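Long-range contacts in glutamine synthetase (Helicobacter pylori, PDB 5ZLI), which belongs to the GSI-beta class of glutamine synthetases and assembles as twelve chains, each joining a beta-Grasp domain to a catalytic domain: residues C63-Q68 against Q455-N460; T326-R331 against F370-S375; T425-L430 against E462-E467. All coordinates share one frame; numbering follows the deposited sequence.

In the fold
From the N terminus, residues 63-68, in the loop between strands 57-60 and 74-81 of the beta-Grasp domain, meet residues 455-460 of helix 448-466, 387 residues further on, closing interaction 1. Within that span interaction 2 opens and shuts, bringing helix 326-331 against the loop after strand 366-368. Interaction 3 starts later, at 425-430, and is still open when 455-460 arrives; it closes at 462-467, so interactions 1 and 3 cross and share helix 448-466. That helix thus links the beta-Grasp domain to helix 426-434 of the catalytic domain. Interactions 2 and 3 touch through Tyr329 OH and Ser429 OG, 2.6 Å apart, and both reach the third subunit.

Interaction 1: residues C63-Q68 against Q455-N460; sequences CFKGWQ and QSLKFN
The amine of Lys65 reaches the helix at two side chains: NZ lies 3.3 Å from Ser456 OG and 3.3 Å from Asn460 ND2, the latter a meeting of two donors. Lys65 is the second residue of a type II beta turn, Phe64 to Trp67, in a loop of the beta-Grasp domain, and the turn leans on helix 448-466 of the catalytic domain. Lys65 CB points toward the helix, the chain runs extended as far as CE, and a bend at the last torsion (chi4 -66°) sets NZ beside the serine and asparagine one helical turn apart. The lysine chain crosses Asn460 at about a right angle, with CE 3.6 Å from ND2. That amide nitrogen also makes a weak bond back to Ser456 O.

Next to this exposed polar end, Leu457 supplies the buried apolar part. Its CG is anti to the backbone N (chi1 175°), and methyl CD1 comes against the turn, 3.8 Å from Lys65 CB and beside Lys65 O. Ile34 also packs on Leu457. Gly66 stands closest to the helix backbone, 5.8 Å from Leu457 between CA atoms, with a positive phi (94°) that suits glycine at the third place of a type II turn; its O accepts from Lys112 NZ. The Phe64 side chain, whose end leads away from the helix, packs on Met191 of the second subunit. Within the turn Trp67 N bonds to Phe64 O at 3.0 Å, and Trp67 CZ3 sits 4.0 Å above one face of the Phe64 ring, offset toward the rim.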
loop_
_atom_site.group_PDB
_atom_site.type_symbol
_atom_site.label_atom_id
_atom_site.label_comp_id
_atom_site.label_asym_id
_atom_site.label_seq_id
_atom_site.Cartn_x
_atom_site.Cartn_y
_atom_site.Cartn_z
ATOM N N CYS B 63 -32.379 3.789 37.491
ATOM C CA CYS B 63 -31.271 3.501 36.585
ATOM C C CYS B 63 -30.167 2.651 37.213
ATOM O O CYS B 63 -29.214 2.304 36.502
ATOM C CB CYS B 63 -30.621 4.816 36.129
ATOM S SG CYS B 63 -31.715 6.033 35.411
ATOM N N PHE B 64 -30.271 2.297 38.498
ATOM C CA PHE B 64 -29.197 1.628 39.222
ATOM C C PHE B 64 -29.708 0.265 39.636
ATOM O O PHE B 64 -30.701 0.173 40.371
ATOM C CB PHE B 64 -28.766 2.460 40.433
ATOM C CG PHE B 64 -28.290 3.819 40.057
ATOM C CD1 PHE B 64 -29.197 4.846 39.838
ATOM C CD2 PHE B 64 -26.953 4.056 39.857
ATOM C CE1 PHE B 64 -28.772 6.089 39.445
ATOM C CE2 PHE B 64 -26.518 5.308 39.474
ATOM C CZ PHE B 64 -27.430 6.326 39.269
ATOM N N LYS B 65 -29.071 -0.788 39.125
ATOM C CA LYS B 65 -29.579 -2.117 39.409
ATOM C C LYS B 65 -29.293 -2.455 40.859
ATOM O O LYS B 65 -28.212 -2.168 41.384
ATOM C CB LYS B 65 -29.025 -3.163 38.431
ATOM C CG LYS B 65 -29.967 -4.405 38.323
ATOM C CD LYS B 65 -29.267 -5.639 37.732
ATOM C CE LYS B 65 -30.112 -6.933 37.810
ATOM N NZ LYS B 65 -30.358 -7.423 39.217
ATOM N N GLY B 66 -30.287 -3.050 41.507
ATOM C CA GLY B 66 -30.303 -3.227 42.937
ATOM C C GLY B 66 -31.026 -2.137 43.702
ATOM O O GLY B 66 -31.386 -2.369 44.867
ATOM N N TRP B 67 -31.352 -1.017 43.054
ATOM C CA TRP B 67 -31.994 0.132 43.700
ATOM C C TRP B 67 -33.452 0.190 43.357
ATOM O O TRP B 67 -34.161 -0.868 43.603
ATOM C CB TRP B 67 -31.220 1.405 43.324
ATOM C CG TRP B 67 -30.037 1.654 44.162
ATOM C CD1 TRP B 67 -29.526 0.827 45.107
ATOM C CD2 TRP B 67 -29.288 2.869 44.243
ATOM N NE1 TRP B 67 -28.457 1.419 45.728
ATOM C CE2 TRP B 67 -28.291 2.679 45.219
ATOM C CE3 TRP B 67 -29.348 4.089 43.570
ATOM C CZ2 TRP B 67 -27.361 3.664 45.543
ATOM C CZ3 TRP B 67 -28.416 5.066 43.884
ATOM C CH2 TRP B 67 -27.435 4.844 44.863
ATOM N N GLN B 68 -34.041 1.281 42.901
ATOM C CA GLN B 68 -35.476 1.517 42.814
ATOM C C GLN B 68 -36.066 1.048 41.475
ATOM O O GLN B 68 -35.376 1.013 40.447
ATOM C CB GLN B 68 -35.769 2.999 43.025
ATOM C CG GLN B 68 -35.536 3.463 44.433
ATOM C CD GLN B 68 -36.408 2.743 45.442
ATOM O OE1 GLN B 68 -37.602 2.979 45.501
ATOM N NE2 GLN B 68 -35.812 1.871 46.251
ATOM N N GLN B 455 -27.335 -9.692 46.436
ATOM C CA GLN B 455 -27.221 -11.038 45.893
ATOM C C GLN B 455 -27.726 -11.080 44.457
ATOM O O GLN B 455 -27.072 -11.626 43.572
ATOM C CB GLN B 455 -27.992 -12.020 46.781
ATOM C CG GLN B 455 -28.366 -13.342 46.097
ATOM C CD GLN B 455 -29.790 -13.341 45.538
ATOM O OE1 GLN B 455 -30.630 -12.498 45.902
ATOM N NE2 GLN B 455 -30.060 -14.284 44.632
ATOM N N SER B 456 -28.891 -10.491 44.216
ATOM C CA SER B 456 -29.445 -10.447 42.870
ATOM C C SER B 456 -28.546 -9.667 41.909
ATOM O O SER B 456 -28.405 -10.040 40.735
ATOM C CB SER B 456 -30.840 -9.826 42.921
ATOM O OG SER B 456 -31.322 -9.454 41.637
ATOM N N LEU B 457 -27.918 -8.596 42.387
ATOM C CA LEU B 457 -27.063 -7.789 41.529
ATOM C C LEU B 457 -25.830 -8.571 41.076
ATOM O O LEU B 457 -25.490 -8.608 39.884
ATOM C CB LEU B 457 -26.648 -6.531 42.297
ATOM C CG LEU B 457 -25.646 -5.594 41.641
ATOM C CD1 LEU B 457 -26.331 -4.644 40.700
ATOM C CD2 LEU B 457 -24.907 -4.852 42.687
ATOM N N LYS B 458 -25.162 -9.232 42.020
ATOM C CA LYS B 458 -23.889 -9.865 41.720
ATOM C C LYS B 458 -24.090 -11.122 40.884
ATOM O O LYS B 458 -23.296 -11.391 39.982
ATOM C CB LYS B 458 -23.187 -10.190 43.030
ATOM C CG LYS B 458 -22.832 -8.939 43.747
ATOM C CD LYS B 458 -21.751 -8.163 43.019
ATOM C CE LYS B 458 -21.610 -6.728 43.510
ATOM N NZ LYS B 458 -20.503 -6.129 42.730
ATOM N N PHE B 459 -25.171 -11.863 41.106
ATOM C CA PHE B 459 -25.439 -12.995 40.241
ATOM C C PHE B 459 -25.732 -12.533 38.809
ATOM O O PHE B 459 -25.141 -13.068 37.864
ATOM C CB PHE B 459 -26.583 -13.810 40.834
ATOM C CG PHE B 459 -26.135 -14.876 41.805
ATOM C CD1 PHE B 459 -25.664 -16.093 41.362
ATOM C CD2 PHE B 459 -26.166 -14.648 43.165
ATOM C CE1 PHE B 459 -25.251 -17.068 42.270
ATOM C CE2 PHE B 459 -25.756 -15.621 44.059
ATOM C CZ PHE B 459 -25.299 -16.816 43.618
ATOM N N ASN B 460 -26.562 -11.483 38.620
ATOM C CA ASN B 460 -26.842 -11.046 37.239
ATOM C C ASN B 460 -25.700 -10.267 36.593
ATOM O O ASN B 460 -25.554 -10.326 35.367
ATOM C CB ASN B 460 -28.096 -10.167 37.092
ATOM C CG ASN B 460 -29.408 -10.944 37.172
ATOM O OD1 ASN B 460 -29.680 -11.844 36.366
ATOM N ND2 ASN B 460 -30.286 -10.484 38.035
#

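Interaction 2: residues T326-R331 against F370-S375; sequences TNSYKR and FPDSSS
Phe370 O meets the guanidinium of Arg331 at 3.1 Å from NH1, in a bond with an N-H...O angle of 151°. It belongs to the loop of the catalytic domain that leads from strand 366-368 to helix 377-393, here pressed against the short helix 326-331. The carbonyl lies near the guanidinium plane, but NH1 stands well above the plane of that carbonyl. Asn323 ND2 donates to the same oxygen, while Arg331 NH2 turns to Arg369 O. Pro371 follows, its O oblique to the guanidinium and 3.6 Å from NH2.

Asp372 places CB over one guanidinium face. Its CG sits between the backbone N and the carbonyl carbon (chi1 51°), and OD2 accepts from Ser328 OG at 2.7 Å, on the syn side and 26° out of the carboxylate plane. Arg331 NH1 is 4.1 Å from OD2, which lies well out of the guanidinium plane with no N-H aimed at it, so any attraction is probably one of charge only. From Asp372 to Ser375 the chain makes a type I beta turn, with a weak bond from Ser374 N to Asp372 OD1, the closing bond of an Asx turn. Ser374 OG and Ser328 OG, 3.5 Å apart, are each hydrogen-bonded to Ser325 OG. The turn closes at Ser375, whose N bonds to Asp372 O at 3.2 Å.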
loop_
_atom_site.group_PDB
_atom_site.type_symbol
_atom_site.label_atom_id
_atom_site.label_comp_id
_atom_site.label_asym_id
_atom_site.label_seq_id
_atom_site.Cartn_x
_atom_site.Cartn_y
_atom_site.Cartn_z
ATOM N N THR B 326 -16.012 -11.793 39.913
ATOM C CA THR B 326 -15.346 -13.037 39.594
ATOM C C THR B 326 -13.869 -12.819 39.286
ATOM O O THR B 326 -13.041 -13.729 39.452
ATOM C CB THR B 326 -16.098 -13.678 38.468
ATOM O OG1 THR B 326 -16.357 -12.648 37.506
ATOM C CG2 THR B 326 -17.379 -14.229 39.019
ATOM N N ASN B 327 -13.519 -11.630 38.821
ATOM C CA ASN B 327 -12.119 -11.378 38.556
ATOM C C ASN B 327 -11.309 -11.411 39.848
ATOM O O ASN B 327 -10.104 -11.690 39.829
ATOM C CB ASN B 327 -11.955 -10.042 37.869
ATOM C CG ASN B 327 -10.621 -9.906 37.287
ATOM O OD1 ASN B 327 -9.817 -9.060 37.686
ATOM N ND2 ASN B 327 -10.347 -10.757 36.313
ATOM N N SER B 328 -11.944 -11.122 40.976
ATOM C CA SER B 328 -11.251 -11.252 42.252
ATOM C C SER B 328 -10.653 -12.632 42.429
ATOM O O SER B 328 -9.528 -12.776 42.912
ATOM C CB SER B 328 -12.202 -10.949 43.387
ATOM O OG SER B 328 -12.652 -9.628 43.240
ATOM N N TYR B 329 -11.339 -13.643 41.942
ATOM C CA TYR B 329 -10.951 -15.006 42.219
ATOM C C TYR B 329 -9.890 -15.531 41.267
ATOM O O TYR B 329 -9.312 -16.575 41.545
ATOM C CB TYR B 329 -12.194 -15.879 42.198
ATOM C CG TYR B 329 -13.118 -15.450 43.278
ATOM C CD1 TYR B 329 -13.066 -16.040 44.543
ATOM C CD2 TYR B 329 -13.992 -14.395 43.078
ATOM C CE1 TYR B 329 -13.899 -15.616 45.563
ATOM C CE2 TYR B 329 -14.839 -13.961 44.094
ATOM C CZ TYR B 329 -14.789 -14.578 45.327
ATOM O OH TYR B 329 -15.632 -14.140 46.316
ATOM N N LYS B 330 -9.624 -14.845 40.155
ATOM C CA LYS B 330 -8.419 -15.131 39.386
ATOM C C LYS B 330 -7.155 -14.688 40.101
ATOM O O LYS B 330 -6.068 -15.155 39.759
ATOM C CB LYS B 330 -8.517 -14.464 38.016
ATOM C CG LYS B 330 -9.892 -14.647 37.404
ATOM C CD LYS B 330 -9.959 -15.954 36.600
ATOM C CE LYS B 330 -11.396 -16.417 36.475
ATOM N NZ LYS B 330 -12.327 -15.373 36.025
ATOM N N ARG B 331 -7.277 -13.781 41.060
ATOM C CA ARG B 331 -6.177 -13.307 41.879
ATOM C C ARG B 331 -5.904 -14.215 43.073
ATOM O O ARG B 331 -4.747 -14.315 43.507
ATOM C CB ARG B 331 -6.487 -11.892 42.343
ATOM C CG ARG B 331 -5.633 -11.368 43.458
ATOM C CD ARG B 331 -5.973 -9.918 43.715
ATOM N NE ARG B 331 -5.297 -9.387 44.894
ATOM C CZ ARG B 331 -5.763 -9.476 46.141
ATOM N NH1 ARG B 331 -6.931 -10.060 46.394
ATOM N NH2 ARG B 331 -5.056 -8.974 47.144
ATOM N N PHE B 370 -6.676 -10.218 51.618
ATOM C CA PHE B 370 -7.570 -10.810 50.632
ATOM C C PHE B 370 -8.480 -9.825 49.898
ATOM O O PHE B 370 -8.879 -10.133 48.769
ATOM C CB PHE B 370 -8.404 -11.925 51.268
ATOM C CG PHE B 370 -9.130 -11.517 52.525
ATOM C CD1 PHE B 370 -8.524 -11.657 53.764
ATOM C CD2 PHE B 370 -10.419 -11.024 52.479
ATOM C CE1 PHE B 370 -9.167 -11.291 54.919
ATOM C CE2 PHE B 370 -11.075 -10.644 53.655
ATOM C CZ PHE B 370 -10.440 -10.782 54.868
ATOM N N PRO B 371 -8.832 -8.651 50.432
ATOM C CA PRO B 371 -9.707 -7.749 49.658
ATOM C C PRO B 371 -9.011 -7.111 48.458
ATOM O O PRO B 371 -7.784 -7.008 48.387
ATOM C CB PRO B 371 -10.148 -6.694 50.676
ATOM C CG PRO B 371 -9.313 -6.872 51.830
ATOM C CD PRO B 371 -8.689 -8.201 51.826
ATOM N N ASP B 372 -9.837 -6.688 47.491
ATOM C CA ASP B 372 -9.397 -5.990 46.280
ATOM C C ASP B 372 -10.306 -4.808 45.974
ATOM O O ASP B 372 -11.340 -4.591 46.615
ATOM C CB ASP B 372 -9.344 -6.918 45.059
ATOM C CG ASP B 372 -10.637 -7.713 44.844
ATOM O OD1 ASP B 372 -11.699 -7.083 44.663
ATOM O OD2 ASP B 372 -10.573 -8.973 44.825
ATOM N N SER B 373 -9.903 -4.028 44.974
ATOM C CA SER B 373 -10.601 -2.775 44.694
ATOM C C SER B 373 -11.859 -2.962 43.860
ATOM O O SER B 373 -12.629 -2.008 43.706
ATOM C CB SER B 373 -9.667 -1.782 44.006
ATOM O OG SER B 373 -8.463 -1.604 44.751
ATOM N N SER B 374 -12.127 -4.172 43.377
ATOM C CA SER B 374 -13.433 -4.444 42.787
ATOM C C SER B 374 -14.526 -4.384 43.838
ATOM O O SER B 374 -15.711 -4.504 43.513
ATOM C CB SER B 374 -13.402 -5.801 42.051
ATOM O OG SER B 374 -14.376 -6.721 42.508
ATOM N N SER B 375 -14.145 -4.293 45.097
ATOM C CA SER B 375 -15.106 -4.181 46.172
ATOM C C SER B 375 -15.629 -2.756 46.291
ATOM O O SER B 375 -14.891 -1.784 46.106
ATOM C CB SER B 375 -14.433 -4.619 47.470
ATOM O OG SER B 375 -13.289 -3.810 47.701
#

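Interaction 3: residues T425-L430 against E462-E467; sequences TLRRSL and EVFPWE
The Trp466 indole takes Thr425 CG2 at its edge, near the ring plane and 4.1 Å from CH2; the ring also stacks on Trp466 of the third subunit and makes a cation-pi contact with Lys330 of that subunit. The second flat group, the Arg427 guanidinium, has Phe464 CE1 at its edge, 3.9 Å from NH2. Glu467 crosses Arg427 at about a right angle, OE1 oblique to the guanidinium, the two planes 25° apart.

Helices 426-430 and 462-466 of the catalytic domain run roughly antiparallel, at 146° with axes 10.7 Å apart, and side chains bridge them. The Leu426 and Val463 side chains cross obliquely, CD2 3.9 Å from CG2; the same CD2 also meets Glu462 CB. Val463 CG1, anti to its backbone N, faces Arg427 NE at 4.0 Å. Thr425 is the N-cap, with a weak bond from Arg428 N to its OG1.

The Arg427-Glu467 salt bridge has two weak legs, NE to OE1 at 2.7 Å and NH2 to OE2 at 3.3 Å. Arg427 NH1 lies close to Arg428 NH2 of the third subunit; Glu467, and Glu431 of the same chain through a long, weak ion pair to Arg427 NH1, probably offset part of the repulsion between these like charges at the subunit interface.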
loop_
_atom_site.group_PDB
_atom_site.type_symbol
_atom_site.label_atom_id
_atom_site.label_comp_id
_atom_site.label_asym_id
_atom_site.label_seq_id
_atom_site.Cartn_x
_atom_site.Cartn_y
_atom_site.Cartn_z
ATOM N N THR B 425 -14.841 -19.220 43.959
ATOM C CA THR B 425 -15.624 -18.424 43.051
ATOM C C THR B 425 -16.494 -17.484 43.862
ATOM O O THR B 425 -16.768 -17.727 45.043
ATOM C CB THR B 425 -16.472 -19.335 42.134
ATOM O OG1 THR B 425 -17.225 -20.265 42.928
ATOM C CG2 THR B 425 -15.619 -20.087 41.167
ATOM N N LEU B 426 -16.945 -16.419 43.192
ATOM C CA LEU B 426 -17.929 -15.516 43.777
ATOM C C LEU B 426 -19.256 -16.218 44.052
ATOM O O LEU B 426 -19.985 -15.836 44.982
ATOM C CB LEU B 426 -18.152 -14.332 42.849
ATOM C CG LEU B 426 -19.223 -13.336 43.249
ATOM C CD1 LEU B 426 -18.931 -12.786 44.614
ATOM C CD2 LEU B 426 -19.241 -12.264 42.172
ATOM N N ARG B 427 -19.603 -17.226 43.245
ATOM C CA ARG B 427 -20.848 -17.943 43.478
ATOM C C ARG B 427 -20.809 -18.640 44.832
ATOM O O ARG B 427 -21.769 -18.558 45.609
ATOM C CB ARG B 427 -21.098 -18.962 42.368
ATOM C CG ARG B 427 -22.157 -20.007 42.729
ATOM C CD ARG B 427 -22.396 -20.924 41.579
ATOM N NE ARG B 427 -23.309 -20.332 40.627
ATOM C CZ ARG B 427 -24.610 -20.527 40.658
ATOM N NH1 ARG B 427 -25.123 -21.301 41.599
ATOM N NH2 ARG B 427 -25.388 -19.957 39.756
ATOM N N ARG B 428 -19.696 -19.322 45.147
ATOM C CA ARG B 428 -19.638 -19.971 46.444
ATOM C C ARG B 428 -19.584 -18.923 47.552
ATOM O O ARG B 428 -20.246 -19.097 48.577
ATOM C CB ARG B 428 -18.468 -20.967 46.497
ATOM C CG ARG B 428 -18.833 -22.300 47.202
ATOM C CD ARG B 428 -17.755 -23.366 47.059
ATOM N NE ARG B 428 -16.425 -22.910 47.481
ATOM C CZ ARG B 428 -15.312 -23.615 47.302
ATOM N NH1 ARG B 428 -14.134 -23.157 47.710
ATOM N NH2 ARG B 428 -15.398 -24.789 46.698
ATOM N N SER B 429 -18.891 -17.794 47.319
ATOM C CA SER B 429 -18.829 -16.715 48.302
ATOM C C SER B 429 -20.203 -16.145 48.613
ATOM O O SER B 429 -20.508 -15.848 49.772
ATOM C CB SER B 429 -17.944 -15.600 47.782
ATOM O OG SER B 429 -16.611 -16.017 47.802
ATOM N N LEU B 430 -21.062 -16.013 47.599
ATOM C CA LEU B 430 -22.393 -15.496 47.876
ATOM C C LEU B 430 -23.208 -16.530 48.626
ATOM O O LEU B 430 -23.898 -16.196 49.598
ATOM C CB LEU B 430 -23.093 -15.077 46.590
ATOM C CG LEU B 430 -22.441 -13.839 45.976
ATOM C CD1 LEU B 430 -22.928 -13.576 44.560
ATOM C CD2 LEU B 430 -22.723 -12.640 46.855
ATOM N N GLU B 462 -22.204 -10.381 37.340
ATOM C CA GLU B 462 -20.899 -11.042 37.280
ATOM C C GLU B 462 -20.950 -12.551 37.091
ATOM O O GLU B 462 -20.164 -13.090 36.319
ATOM C CB GLU B 462 -20.071 -10.722 38.525
ATOM C CG GLU B 462 -19.325 -9.383 38.478
ATOM C CD GLU B 462 -19.956 -8.282 39.309
ATOM O OE1 GLU B 462 -19.409 -7.157 39.302
ATOM O OE2 GLU B 462 -20.988 -8.530 39.972
ATOM N N VAL B 463 -21.798 -13.267 37.815
ATOM C CA VAL B 463 -21.724 -14.719 37.813
ATOM C C VAL B 463 -22.366 -15.295 36.556
ATOM O O VAL B 463 -21.702 -15.955 35.743
ATOM C CB VAL B 463 -22.355 -15.295 39.089
ATOM C CG1 VAL B 463 -22.253 -16.795 39.038
ATOM C CG2 VAL B 463 -21.632 -14.767 40.335
ATOM N N PHE B 464 -23.665 -15.044 36.377
ATOM C CA PHE B 464 -24.379 -15.554 35.209
ATOM C C PHE B 464 -23.713 -15.192 33.883
ATOM O O PHE B 464 -23.810 -15.996 32.940
ATOM C CB PHE B 464 -25.841 -15.063 35.213
ATOM C CG PHE B 464 -26.671 -15.561 36.371
ATOM C CD1 PHE B 464 -26.713 -16.914 36.691
ATOM C CD2 PHE B 464 -27.451 -14.688 37.106
ATOM C CE1 PHE B 464 -27.499 -17.378 37.748
ATOM C CE2 PHE B 464 -28.224 -15.142 38.159
ATOM C CZ PHE B 464 -28.248 -16.490 38.478
ATOM N N PRO B 465 -23.126 -14.008 33.705
ATOM C CA PRO B 465 -22.350 -13.766 32.473
ATOM C C PRO B 465 -21.018 -14.513 32.384
ATOM O O PRO B 465 -20.600 -14.885 31.283
ATOM C CB PRO B 465 -22.173 -12.246 32.477
ATOM C CG PRO B 465 -23.328 -11.737 33.267
ATOM C CD PRO B 465 -23.478 -12.745 34.373
ATOM N N TRP B 466 -20.278 -14.646 33.475
ATOM C CA TRP B 466 -19.029 -15.405 33.432
ATOM C C TRP B 466 -19.265 -16.911 33.315
ATOM O O TRP B 466 -18.423 -17.627 32.749
ATOM C CB TRP B 466 -18.191 -15.089 34.670
ATOM C CG TRP B 466 -16.905 -15.840 34.774
ATOM C CD1 TRP B 466 -15.818 -15.767 33.933
ATOM C CD2 TRP B 466 -16.567 -16.789 35.777
ATOM N NE1 TRP B 466 -14.816 -16.607 34.367
ATOM C CE2 TRP B 466 -15.259 -17.250 35.500
ATOM C CE3 TRP B 466 -17.238 -17.290 36.889
ATOM C CZ2 TRP B 466 -14.621 -18.187 36.302
ATOM C CZ3 TRP B 466 -16.612 -18.217 37.671
ATOM C CH2 TRP B 466 -15.310 -18.652 37.383
ATOM N N GLU B 467 -20.351 -17.422 33.920
ATOM C CA GLU B 467 -20.699 -18.840 33.813
ATOM C C GLU B 467 -21.267 -19.215 32.446
ATOM O O GLU B 467 -21.317 -20.404 32.115
ATOM C CB GLU B 467 -21.721 -19.231 34.896
ATOM C CG GLU B 467 -21.163 -19.879 36.188
ATOM C CD GLU B 467 -22.236 -20.071 37.299
ATOM O OE1 GLU B 467 -21.906 -20.680 38.350
ATOM O OE2 GLU B 467 -23.404 -19.628 37.127
#